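Local coordinates for thioredoxin family protein (Pseudomonas aeruginosa, PDB 1Z6N) that is of unknown function but belongs to the thioredoxin family, binds magnesium in the crystal and may act in thiol-disulfide chemistry, at residues A28-R33 / Q70-A74; A15-G19 / A61-W65; M1-L7 / D99-L104. Residues are numbered along the deposited sequence.

Contact 1 (A28-R33 / Q70-A74); sequences AVARFR and QINLA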
ATOM      1  N   ALA A  28       7.124  -7.917 -12.749  1.00  8.63           N
ATOM      2  CA  ALA A  28       6.076  -6.891 -12.836  1.00  8.99           C
ATOM      3  C   ALA A  28       6.315  -5.815 -11.779  1.00  9.23           C
ATOM      4  O   ALA A  28       6.262  -4.619 -12.056  1.00  9.79           O
ATOM      5  CB  ALA A  28       4.683  -7.517 -12.679  1.00 10.42           C
ATOM      6  N   VAL A  29       6.587  -6.250 -10.549  1.00  8.55           N
ATOM      7  CA  VAL A  29       6.898  -5.318  -9.470  1.00  9.01           C
ATOM      8  C   VAL A  29       8.128  -4.457  -9.795  1.00  8.96           C
ATOM      9  O   VAL A  29       8.104  -3.241  -9.612  1.00  9.23           O
ATOM     10  CB  VAL A  29       7.090  -6.052  -8.122  1.00  9.17           C
ATOM     11  CG1 VAL A  29       7.746  -5.127  -7.098  1.00 10.71           C
ATOM     12  CG2 VAL A  29       5.746  -6.588  -7.648  1.00 10.88           C
ATOM     13  N   ALA A  30       9.205  -5.094 -10.266  1.00  8.35           N
ATOM     14  CA  ALA A  30      10.434  -4.386 -10.645  1.00  8.71           C
ATOM     15  C   ALA A  30      10.167  -3.293 -11.666  1.00  8.49           C
ATOM     16  O   ALA A  30      10.751  -2.206 -11.590  1.00  9.70           O
ATOM     17  CB  ALA A  30      11.458  -5.357 -11.192  1.00  8.55           C
ATOM     18  N   ARG A  31       9.307  -3.591 -12.635  1.00  8.59           N
ATOM     19  CA  ARG A  31       9.019  -2.642 -13.711  1.00  9.39           C
ATOM     20  C   ARG A  31       8.107  -1.501 -13.259  1.00  9.54           C
ATOM     21  O   ARG A  31       8.304  -0.362 -13.676  1.00  9.85           O
ATOM     22  CB  ARG A  31       8.443  -3.356 -14.926  1.00  9.46           C
ATOM     23  CG  ARG A  31       9.490  -4.187 -15.648  1.00 11.19           C
ATOM     24  CD  ARG A  31       8.960  -4.796 -16.931  1.00 12.16           C
ATOM     25  NE  ARG A  31       7.794  -5.647 -16.680  1.00 15.22           N
ATOM     26  CZ  ARG A  31       7.848  -6.952 -16.427  1.00 14.73           C
ATOM     27  NH1 ARG A  31       9.010  -7.592 -16.355  1.00 13.34           N
ATOM     28  NH2 ARG A  31       6.715  -7.619 -16.233  1.00 16.40           N
ATOM     29  N   PHE A  32       7.120  -1.780 -12.405  1.00 10.16           N
ATOM     30  CA  PHE A  32       6.324  -0.679 -11.854  1.00 10.56           C
ATOM     31  C   PHE A  32       7.229   0.226 -11.026  1.00 10.91           C
ATOM     32  O   PHE A  32       7.126   1.454 -11.085  1.00 11.58           O
ATOM     33  CB  PHE A  32       5.132  -1.172 -11.005  1.00 10.12           C
ATOM     34  CG  PHE A  32       4.042  -1.835 -11.805  1.00 11.37           C
ATOM     35  CD1 PHE A  32       3.422  -1.158 -12.872  1.00 11.50           C
ATOM     36  CD2 PHE A  32       3.623  -3.124 -11.492  1.00 11.33           C
ATOM     37  CE1 PHE A  32       2.415  -1.794 -13.618  1.00 12.72           C
ATOM     38  CE2 PHE A  32       2.620  -3.761 -12.225  1.00 12.60           C
ATOM     39  CZ  PHE A  32       2.011  -3.091 -13.291  1.00 13.28           C
ATOM     40  N   ARG A  33       8.125  -0.387 -10.257  1.00 11.82           N
ATOM     41  CA  ARG A  33       9.087   0.343  -9.447  1.00 13.01           C
ATOM     42  C   ARG A  33       9.989   1.206 -10.329  1.00 13.08           C
ATOM     43  O   ARG A  33      10.166   2.399 -10.073  1.00 13.26           O
ATOM     44  CB  ARG A  33       9.903  -0.626  -8.593  1.00 14.02           C
ATOM     45  CG  ARG A  33      10.909   0.024  -7.667  1.00 14.81           C
ATOM     46  CD  ARG A  33      11.904  -1.001  -7.083  1.00 16.64           C
ATOM     47  NE  ARG A  33      11.295  -2.136  -6.376  1.00 25.57           N
ATOM     48  CZ  ARG A  33      11.739  -3.393  -6.480  1.00 27.18           C
ATOM     49  NH1 ARG A  33      12.767  -3.676  -7.275  1.00 28.63           N
ATOM     50  NH2 ARG A  33      11.146  -4.374  -5.811  1.00 30.67           N
ATOM     51  N   GLN A  70       0.779  -5.811  -6.869  1.00  6.85           N
ATOM     52  CA  GLN A  70       2.044  -5.503  -7.549  1.00  7.29           C
ATOM     53  C   GLN A  70       2.195  -4.000  -7.797  1.00  7.65           C
ATOM     54  O   GLN A  70       3.251  -3.412  -7.542  1.00  9.01           O
ATOM     55  CB  GLN A  70       2.158  -6.266  -8.871  1.00  7.47           C
ATOM     56  CG  GLN A  70       2.154  -7.777  -8.703  1.00  8.30           C
ATOM     57  CD  GLN A  70       1.795  -8.492  -9.981  1.00  8.79           C
ATOM     58  OE1 GLN A  70       1.617  -7.860 -11.040  1.00  9.65           O
ATOM     59  NE2 GLN A  70       1.680  -9.815  -9.905  1.00  8.30           N
ATOM     60  N   ILE A  71       1.120  -3.392  -8.289  1.00  7.02           N
ATOM     61  CA  ILE A  71       1.092  -1.962  -8.623  1.00  7.62           C
ATOM     62  C   ILE A  71       1.195  -1.111  -7.374  1.00  7.66           C
ATOM     63  O   ILE A  71       2.127  -0.336  -7.213  1.00  7.46           O
ATOM     64  CB  ILE A  71      -0.185  -1.614  -9.393  1.00  7.27           C
ATOM     65  CG1 ILE A  71      -0.170  -2.310 -10.764  1.00  7.67           C
ATOM     66  CG2 ILE A  71      -0.325  -0.094  -9.568  1.00  7.16           C
ATOM     67  CD1 ILE A  71      -1.537  -2.402 -11.449  1.00  9.47           C
ATOM     68  N   ASN A  72       0.212  -1.226  -6.476  1.00  7.32           N
ATOM     69  CA  ASN A  72       0.148  -0.241  -5.415  1.00  7.54           C
ATOM     70  C   ASN A  72       1.185  -0.450  -4.337  1.00  7.30           C
ATOM     71  O   ASN A  72       1.622   0.509  -3.709  1.00  7.73           O
ATOM     72  CB  ASN A  72      -1.257  -0.170  -4.838  1.00  7.58           C
ATOM     73  CG  ASN A  72      -2.267   0.233  -5.878  1.00  7.02           C
ATOM     74  OD1 ASN A  72      -2.208   1.337  -6.419  1.00  7.98           O
ATOM     75  ND2 ASN A  72      -3.181  -0.684  -6.197  1.00  7.75           N
ATOM     76  N   LEU A  73       1.590  -1.700  -4.117  1.00  7.17           N
ATOM     77  CA  LEU A  73       2.620  -1.932  -3.121  1.00  7.10           C
ATOM     78  C   LEU A  73       4.009  -1.550  -3.636  1.00  7.29           C
ATOM     79  O   LEU A  73       4.833  -1.094  -2.844  1.00  7.90           O
ATOM     80  CB  LEU A  73       2.572  -3.359  -2.576  1.00  6.88           C
ATOM     81  CG  LEU A  73       1.235  -3.700  -1.906  1.00  7.84           C
ATOM     82  CD1 LEU A  73       1.287  -5.137  -1.346  1.00  8.56           C
ATOM     83  CD2 LEU A  73       0.883  -2.698  -0.805  1.00  8.51           C
ATOM     84  N   ALA A  74       4.249  -1.677  -4.946  1.00  7.25           N
ATOM     85  CA  ALA A  74       5.495  -1.112  -5.499  1.00  7.19           C
ATOM     86  C   ALA A  74       5.562   0.395  -5.197  1.00  8.06           C
ATOM     87  O   ALA A  74       6.617   0.927  -4.831  1.00  8.61           O
ATOM     88  CB  ALA A  74       5.606  -1.375  -6.999  1.00  7.78           C
TER
HETATM   89  O   HOH W   1       9.152  -0.132  -4.864  1.00 15.18           O

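Contact 2 (A15-G19 / A61-W65); sequences AAFVG and AGEMW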
ATOM      1  N   ALA A  15      10.650  -6.547   0.727  1.00  5.83           N
ATOM      2  CA  ALA A  15      11.652  -7.347   0.026  1.00  6.55           C
ATOM      3  C   ALA A  15      11.368  -8.852   0.167  1.00  6.98           C
ATOM      4  O   ALA A  15      11.517  -9.614  -0.794  1.00  7.70           O
ATOM      5  CB  ALA A  15      13.024  -6.996   0.540  1.00  6.78           C
ATOM      6  N   ALA A  16      10.986  -9.285   1.364  1.00  6.52           N
ATOM      7  CA  ALA A  16      10.700 -10.693   1.587  1.00  6.35           C
ATOM      8  C   ALA A  16       9.412 -11.076   0.839  1.00  7.18           C
ATOM      9  O   ALA A  16       9.340 -12.138   0.212  1.00  8.79           O
ATOM     10  CB  ALA A  16      10.536 -10.957   3.075  1.00  6.88           C
ATOM     11  N   PHE A  17       8.391 -10.222   0.922  1.00  7.47           N
ATOM     12  CA  PHE A  17       7.140 -10.449   0.185  1.00  7.72           C
ATOM     13  C   PHE A  17       7.416 -10.643  -1.312  1.00  7.64           C
ATOM     14  O   PHE A  17       6.967 -11.634  -1.911  1.00  7.76           O
ATOM     15  CB  PHE A  17       6.249  -9.227   0.435  1.00  8.17           C
ATOM     16  CG  PHE A  17       5.010  -9.169  -0.407  1.00  7.55           C
ATOM     17  CD1 PHE A  17       3.918  -9.969  -0.112  1.00  8.38           C
ATOM     18  CD2 PHE A  17       4.931  -8.269  -1.463  1.00  9.96           C
ATOM     19  CE1 PHE A  17       2.734  -9.869  -0.890  1.00  9.91           C
ATOM     20  CE2 PHE A  17       3.770  -8.175  -2.226  1.00 10.07           C
ATOM     21  CZ  PHE A  17       2.674  -8.975  -1.924  1.00  9.04           C
ATOM     22  N   VAL A  18       8.180  -9.729  -1.916  1.00  6.63           N
ATOM     23  CA  VAL A  18       8.502  -9.877  -3.340  1.00  7.42           C
ATOM     24  C   VAL A  18       9.263 -11.175  -3.591  1.00  8.07           C
ATOM     25  O   VAL A  18       9.030 -11.850  -4.602  1.00  9.36           O
ATOM     26  CB  VAL A  18       9.292  -8.675  -3.841  1.00  7.67           C
ATOM     27  CG1 VAL A  18       9.820  -8.901  -5.260  1.00  8.68           C
ATOM     28  CG2 VAL A  18       8.386  -7.426  -3.773  1.00  7.32           C
ATOM     29  N   GLY A  19      10.148 -11.516  -2.663  1.00  7.82           N
ATOM     30  CA  GLY A  19      10.997 -12.698  -2.814  1.00  8.22           C
ATOM     31  C   GLY A  19      10.267 -14.029  -2.841  1.00  8.62           C
ATOM     32  O   GLY A  19      10.862 -15.034  -3.261  1.00  9.19           O
ATOM     33  N   ALA A  61      -2.645  -6.263   3.818  1.00  7.67           N
ATOM     34  CA  ALA A  61      -2.960  -7.630   3.393  1.00  7.61           C
ATOM     35  C   ALA A  61      -2.824  -7.664   1.872  1.00  8.06           C
ATOM     36  O   ALA A  61      -3.454  -6.881   1.154  1.00  7.75           O
ATOM     37  CB  ALA A  61      -4.368  -8.022   3.803  1.00  7.66           C
ATOM     38  N   GLY A  62      -1.965  -8.558   1.385  1.00  7.59           N
ATOM     39  CA  GLY A  62      -1.675  -8.590  -0.039  1.00  8.67           C
ATOM     40  C   GLY A  62      -1.065  -9.909  -0.452  1.00  8.44           C
ATOM     41  O   GLY A  62      -0.684 -10.724   0.393  1.00 10.30           O
ATOM     42  N   GLU A  63      -0.993 -10.107  -1.768  1.00  8.12           N
ATOM     43  CA  GLU A  63      -0.487 -11.355  -2.352  1.00  8.27           C
ATOM     44  C   GLU A  63       0.248 -11.010  -3.644  1.00  8.05           C
ATOM     45  O   GLU A  63      -0.199 -10.156  -4.420  1.00  7.06           O
ATOM     46  CB  GLU A  63      -1.635 -12.293  -2.707  1.00  9.34           C
ATOM     47  CG  GLU A  63      -2.551 -12.681  -1.525  1.00 10.07           C
ATOM     48  CD  GLU A  63      -2.222 -14.017  -0.853  1.00  9.50           C
ATOM     49  OE1 GLU A  63      -2.524 -14.150   0.350  1.00  9.45           O
ATOM     50  OE2 GLU A  63      -1.739 -14.938  -1.534  1.00  8.87           O
ATOM     51  N   MET A  64       1.351 -11.710  -3.896  1.00  7.74           N
ATOM     52  CA  MET A  64       2.161 -11.391  -5.072  1.00  7.89           C
ATOM     53  C   MET A  64       1.524 -11.710  -6.424  1.00  8.25           C
ATOM     54  O   MET A  64       1.984 -11.204  -7.453  1.00  7.92           O
ATOM     55  CB  MET A  64       3.556 -12.026  -4.974  1.00  7.56           C
ATOM     56  CG  MET A  64       4.544 -11.186  -4.199  1.00  8.42           C
ATOM     57  SD  MET A  64       5.056  -9.606  -5.036  1.00  2.00           S
ATOM     58  CE  MET A  64       6.114 -10.345  -6.374  1.00 10.57           C
ATOM     59  N   TRP A  65       0.504 -12.573  -6.439  1.00  7.60           N
ATOM     60  CA  TRP A  65      -0.185 -12.881  -7.694  1.00  6.98           C
ATOM     61  C   TRP A  65      -1.175 -11.795  -8.113  1.00  7.34           C
ATOM     62  O   TRP A  65      -1.688 -11.830  -9.227  1.00  7.93           O
ATOM     63  CB  TRP A  65      -0.902 -14.228  -7.601  1.00  7.73           C
ATOM     64  CG  TRP A  65      -1.754 -14.367  -6.385  1.00  6.92           C
ATOM     65  CD1 TRP A  65      -1.405 -14.984  -5.216  1.00  8.12           C
ATOM     66  CD2 TRP A  65      -3.105 -13.886  -6.198  1.00  7.31           C
ATOM     67  NE1 TRP A  65      -2.445 -14.915  -4.314  1.00  8.05           N
ATOM     68  CE2 TRP A  65      -3.492 -14.236  -4.886  1.00  8.03           C
ATOM     69  CE3 TRP A  65      -4.019 -13.171  -7.003  1.00  9.01           C
ATOM     70  CZ2 TRP A  65      -4.759 -13.919  -4.360  1.00  8.29           C
ATOM     71  CZ3 TRP A  65      -5.274 -12.838  -6.463  1.00  8.99           C
ATOM     72  CH2 TRP A  65      -5.624 -13.208  -5.161  1.00  8.72           C
TER

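Contact 3 (M1-L7 / D99-L104); sequences MASYAEL and DLRQRL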
ATOM      1  N   MET A   1      -8.714 -12.324  18.958  1.00 18.25           N
ATOM      2  CA  MET A   1      -8.493 -11.225  17.955  1.00 18.22           C
ATOM      3  C   MET A   1      -7.069 -10.694  18.123  1.00 16.74           C
ATOM      4  O   MET A   1      -6.757 -10.101  19.161  1.00 17.51           O
ATOM      5  CB  MET A   1      -9.535 -10.108  18.196  1.00 18.44           C
ATOM      6  CG  MET A   1      -9.510  -8.918  17.227  1.00 19.24           C
ATOM      7  SD  MET A   1     -10.666  -7.569  17.655  1.00 20.23           S
ATOM      8  CE  MET A   1      -9.865  -6.882  19.079  1.00 18.31           C
ATOM      9  N   ALA A   2      -6.198 -10.918  17.133  1.00 14.88           N
ATOM     10  CA  ALA A   2      -4.816 -10.420  17.239  1.00 13.38           C
ATOM     11  C   ALA A   2      -4.817  -8.892  17.218  1.00 12.65           C
ATOM     12  O   ALA A   2      -5.623  -8.296  16.503  1.00 13.84           O
ATOM     13  CB  ALA A   2      -3.938 -10.967  16.111  1.00 13.29           C
ATOM     14  N   SER A   3      -3.936  -8.261  18.000  1.00 11.34           N
ATOM     15  CA  SER A   3      -3.821  -6.798  17.953  1.00  9.85           C
ATOM     16  C   SER A   3      -3.173  -6.390  16.625  1.00  9.93           C
ATOM     17  O   SER A   3      -2.510  -7.200  15.964  1.00 10.12           O
ATOM     18  CB  SER A   3      -2.987  -6.263  19.116  1.00 10.41           C
ATOM     19  OG  SER A   3      -1.629  -6.688  18.962  1.00  9.82           O
ATOM     20  N   TYR A   4      -3.331  -5.128  16.238  1.00  9.61           N
ATOM     21  CA  TYR A   4      -2.618  -4.639  15.062  1.00  8.89           C
ATOM     22  C   TYR A   4      -1.100  -4.761  15.242  1.00  8.73           C
ATOM     23  O   TYR A   4      -0.370  -5.041  14.281  1.00  9.12           O
ATOM     24  CB  TYR A   4      -2.977  -3.186  14.755  1.00  9.00           C
ATOM     25  CG  TYR A   4      -4.397  -3.007  14.272  1.00  8.65           C
ATOM     26  CD1 TYR A   4      -4.894  -3.759  13.222  1.00  9.13           C
ATOM     27  CD2 TYR A   4      -5.235  -2.069  14.861  1.00 10.03           C
ATOM     28  CE1 TYR A   4      -6.199  -3.596  12.759  1.00  9.73           C
ATOM     29  CE2 TYR A   4      -6.548  -1.888  14.409  1.00 10.92           C
ATOM     30  CZ  TYR A   4      -7.022  -2.655  13.356  1.00 10.28           C
ATOM     31  OH  TYR A   4      -8.309  -2.508  12.898  1.00 10.71           O
ATOM     32  N   ALA A   5      -0.620  -4.549  16.468  1.00  8.66           N
ATOM     33  CA  ALA A   5       0.821  -4.695  16.746  1.00  8.30           C
ATOM     34  C   ALA A   5       1.277  -6.124  16.491  1.00  8.49           C
ATOM     35  O   ALA A   5       2.313  -6.338  15.869  1.00  9.13           O
ATOM     36  CB  ALA A   5       1.141  -4.258  18.177  1.00  8.67           C
ATOM     37  N   GLU A   6       0.478  -7.093  16.936  1.00  8.62           N
ATOM     38  CA  GLU A   6       0.789  -8.509  16.728  1.00  9.62           C
ATOM     39  C   GLU A   6       0.795  -8.879  15.242  1.00  8.50           C
ATOM     40  O   GLU A   6       1.690  -9.592  14.761  1.00  8.63           O
ATOM     41  CB  GLU A   6      -0.187  -9.403  17.510  1.00  9.31           C
ATOM     42  CG  GLU A   6       0.070  -9.342  19.009  1.00 11.82           C
ATOM     43  CD  GLU A   6      -0.961 -10.064  19.847  1.00 12.52           C
ATOM     44  OE1 GLU A   6      -2.134 -10.199  19.429  1.00 12.64           O
ATOM     45  OE2 GLU A   6      -0.592 -10.486  20.970  1.00 18.71           O
ATOM     46  N   LEU A   7      -0.198  -8.384  14.506  1.00  8.24           N
ATOM     47  CA  LEU A   7      -0.263  -8.642  13.069  1.00  7.95           C
ATOM     48  C   LEU A   7       0.867  -7.955  12.330  1.00  8.58           C
ATOM     49  O   LEU A   7       1.512  -8.553  11.462  1.00  8.28           O
ATOM     50  CB  LEU A   7      -1.594  -8.149  12.492  1.00  7.88           C
ATOM     51  CG  LEU A   7      -2.813  -8.928  13.005  1.00  8.32           C
ATOM     52  CD1 LEU A   7      -4.104  -8.240  12.584  1.00 11.15           C
ATOM     53  CD2 LEU A   7      -2.776 -10.377  12.468  1.00  8.58           C
ATOM     54  N   ASP A  99      -8.920 -12.561  10.464  1.00 11.28           N
ATOM     55  CA  ASP A  99      -8.747 -11.709  11.644  1.00 11.60           C
ATOM     56  C   ASP A  99      -9.019 -10.225  11.465  1.00 11.82           C
ATOM     57  O   ASP A  99      -8.964  -9.483  12.455  1.00 13.05           O
ATOM     58  CB  ASP A  99      -7.370 -11.891  12.257  1.00 13.73           C
ATOM     59  CG  ASP A  99      -7.426 -12.119  13.756  1.00 15.25           C
ATOM     60  OD1 ASP A  99      -8.535 -12.145  14.366  1.00 17.72           O
ATOM     61  OD2 ASP A  99      -6.334 -12.309  14.310  1.00 17.43           O
ATOM     62  N   LEU A 100      -9.315  -9.784  10.243  1.00  9.61           N
ATOM     63  CA  LEU A 100      -9.599  -8.365  10.021  1.00  9.48           C
ATOM     64  C   LEU A 100     -11.001  -8.086   9.493  1.00  9.33           C
ATOM     65  O   LEU A 100     -11.529  -6.991   9.700  1.00  8.54           O
ATOM     66  CB  LEU A 100      -8.579  -7.746   9.057  1.00  9.56           C
ATOM     67  CG  LEU A 100      -7.163  -7.583   9.597  1.00 10.38           C
ATOM     68  CD1 LEU A 100      -6.242  -7.089   8.496  1.00 11.93           C
ATOM     69  CD2 LEU A 100      -7.164  -6.628  10.818  1.00 12.87           C
ATOM     70  N   ARG A 101     -11.594  -9.047   8.786  1.00  8.97           N
ATOM     71  CA  ARG A 101     -12.830  -8.751   8.049  1.00 11.27           C
ATOM     72  C   ARG A 101     -13.940  -8.223   8.958  1.00 11.73           C
ATOM     73  O   ARG A 101     -14.523  -7.170   8.693  1.00 12.55           O
ATOM     74  CB  ARG A 101     -13.280  -9.967   7.228  1.00 11.61           C
ATOM     75  CG  ARG A 101     -14.208  -9.598   6.069  1.00 15.50           C
ATOM     76  CD  ARG A 101     -14.949 -10.821   5.558  1.00 18.78           C
ATOM     77  NE  ARG A 101     -15.906 -11.288   6.550  1.00 23.49           N
ATOM     78  CZ  ARG A 101     -16.516 -12.466   6.527  1.00 28.34           C
ATOM     79  NH1 ARG A 101     -16.243 -13.343   5.559  1.00 29.40           N
ATOM     80  NH2 ARG A 101     -17.391 -12.768   7.490  1.00 29.30           N
ATOM     81  N   GLN A 102     -14.205  -8.931  10.044  1.00 11.92           N
ATOM     82  CA  GLN A 102     -15.307  -8.541  10.933  1.00 12.35           C
ATOM     83  C   GLN A 102     -14.954  -7.290  11.727  1.00 11.92           C
ATOM     84  O   GLN A 102     -15.791  -6.411  11.924  1.00 10.90           O
ATOM     85  CB  GLN A 102     -15.712  -9.698  11.836  1.00 14.05           C
ATOM     86  CG  GLN A 102     -16.412 -10.847  11.090  1.00 16.03           C
ATOM     87  CD  GLN A 102     -17.907 -10.611  10.876  1.00 18.21           C
ATOM     88  OE1 GLN A 102     -18.737 -11.419  11.293  1.00 21.25           O
ATOM     89  NE2 GLN A 102     -18.253  -9.509  10.210  1.00 18.65           N
ATOM     90  N   ARG A 103     -13.705  -7.213  12.164  1.00 10.63           N
ATOM     91  CA  ARG A 103     -13.187  -6.057  12.870  1.00 10.77           C
ATOM     92  C   ARG A 103     -13.390  -4.742  12.068  1.00  9.88           C
ATOM     93  O   ARG A 103     -13.721  -3.686  12.621  1.00  9.67           O
ATOM     94  CB  ARG A 103     -11.707  -6.310  13.122  1.00 12.61           C
ATOM     95  CG  ARG A 103     -11.072  -5.268  13.936  1.00 13.44           C
ATOM     96  CD  ARG A 103      -9.592  -5.560  14.048  1.00 13.27           C
ATOM     97  NE  ARG A 103      -9.089  -4.744  15.136  1.00 14.30           N
ATOM     98  CZ  ARG A 103      -8.044  -5.043  15.900  1.00 15.23           C
ATOM     99  NH1 ARG A 103      -7.344  -6.168  15.705  1.00 14.09           N
ATOM    100  NH2 ARG A 103      -7.702  -4.194  16.863  1.00 13.08           N
ATOM    101  N   LEU A 104     -13.220  -4.841  10.759  1.00  9.00           N
ATOM    102  CA  LEU A 104     -13.301  -3.701   9.858  1.00  8.48           C
ATOM    103  C   LEU A 104     -14.664  -3.575   9.201  1.00  9.04           C
ATOM    104  O   LEU A 104     -14.847  -2.686   8.365  1.00  9.67           O
ATOM    105  CB  LEU A 104     -12.240  -3.838   8.749  1.00  8.67           C
ATOM    106  CG  LEU A 104     -10.783  -3.828   9.230  1.00  8.64           C
ATOM    107  CD1 LEU A 104      -9.836  -4.236   8.097  1.00  8.71           C
ATOM    108  CD2 LEU A 104     -10.355  -2.468   9.825  1.00  9.42           C
TER
HETATM  109  O   HOH W   2      -5.171  -3.666  18.160  1.00 10.65           O

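Contact 1 (A28-R33 / Q70-A74)
Gln70, near the start of helix 67-82, meets helix 23-39 along its side chain: CB packs 3.8 Å from Val29 CG2, and the amide oxygen OE1 lies 3.5 Å from Ala28 CB, while NE2 is hydrogen-bonded to Met64 O. Ile71 follows, its CG1 over one face of the Phe32 ring, 3.7 Å from the centroid, a CH-pi contact. One turn on from Gln70, Ala74 offers a small methyl group to the other helix, CB standing 4.0 Å from Phe32 CB and 4.3 Å from Val29 CG1. The axes approach to 8.8 Å and cross at -50°. At the Arg33-Ala74 end a water bridges the helices, giving a 2.7 Å hydrogen bond to Ala74 O and taking a weak one from Arg33 NE at 3.3 Å. This is helix-helix packing within a thioredoxin-family domain: helix 23-39 lies against the helix that begins at the probable CxxC pair, with Phe14 of helix 14-19 touching Val29, Arg33 and Leu73, and Leu151 of helix 151-164 meeting Ile71.

Contact 2 (A15-G19 / A61-W65)
A methionine folded over a phenylalanine ring dominates this contact. Met64 CG sits above one face of Phe17, 3.8 Å from the ring centroid and only 16° off the normal, a CH-pi contact. The sulfur takes an oblique position, SD 4.1 Å from the same centroid and 3.4 Å from Phe17 CE2, which makes a Met-aromatic pair. With all three chi angles in m, the thioether is folded so that CE ends 4.1 Å from Val18 CG1 and 3.7 Å from Val18 O. Phe17 has its chi1 in t; its CA-to-CB bond points sideways, but the ring reaches the loop. There it meets backbone: CE1 is 3.7 Å from Gly62 O, which lies at the ring edge, and CZ is 3.6 Å from Glu63 C. Gly62 brings no side chain to this junction, and an ideal CB would stand 4.0 Å from Phe17 CZ. The CA-to-CB bond of Glu63 points away from the helix; its OE2 accepts a 2.9 Å hydrogen bond from Trp65 NE1, and OE1 is held by Lys93 N. On the helix side, Asp13, a magnesium ligand in a crystal structure of this protein, accepts from Ala16 N through OD1. The loop 61-65 leads from strand 56-61 to Cys66 and Cys69 at the start of helix 67-82, where a thioredoxin fold carries its CxxC motif; here that motif is consistent with a redox site.

Contact 3 (M1-L7 / D99-L104)
A capping box opens helix 4-10: Ser3 OG, with chi1 in p, accepts from Glu6 N at 3.0 Å, and Ser3 N gives a 3.0 Å bond back to Glu6 OE1. Just ahead of it, the N-terminal residues are pinned to the end of helix 93-99 and the loop that follows. Asp99 has an off-rotamer chi1 of -131°, and its OD2 accepts from Ala2 N at 3.2 Å. Arg103 is stretched out, its first three chi angles all t, which carries its guanidinium across to the N-terminus. There the group lies flat on Tyr4, CZ 3.8 Å from the ring centroid and the planes at 20°, a cation-pi stack, with Met1 SD over its opposite face. At its edge, NH1 makes a weak 2.9 Å hydrogen bond to Ala2 O. Tyr4, with chi1 in m, turns its ring edge to Leu100, CE1 to CD2 3.7 Å, and also touches Leu59, Leu115 and Leu123 of the sheet. Leu7, likewise m, brings CD1 to 3.9 Å from Leu100 CD2, so apolar packing lies beneath the polar layer. One water finishes the join, accepting from Arg103 NH2 at 2.9 Å and from Tyr4 N at 3.0 Å.

Overall arrangement
Contacts 1 and 2 adjoin, their centres about 11 Å apart, and share a patch of packing beside the probable CxxC motif: Met64 and Gln70 link them by a hydrogen bond, and Leu73 lies against Phe17. Both are mainly apolar, but contact 1 joins two helices, whereas the more buried contact 2 sets a short helix against a loop. Contact 3 lies nearer the surface, about 26 Å from contact 1 between centres and across the chain's centre from it. Its chemistry is correspondingly more polar, with charged side chains bonded to main-chain groups, and a cation-pi stack, above a leucine-rich base. It lies away from the magnesium site.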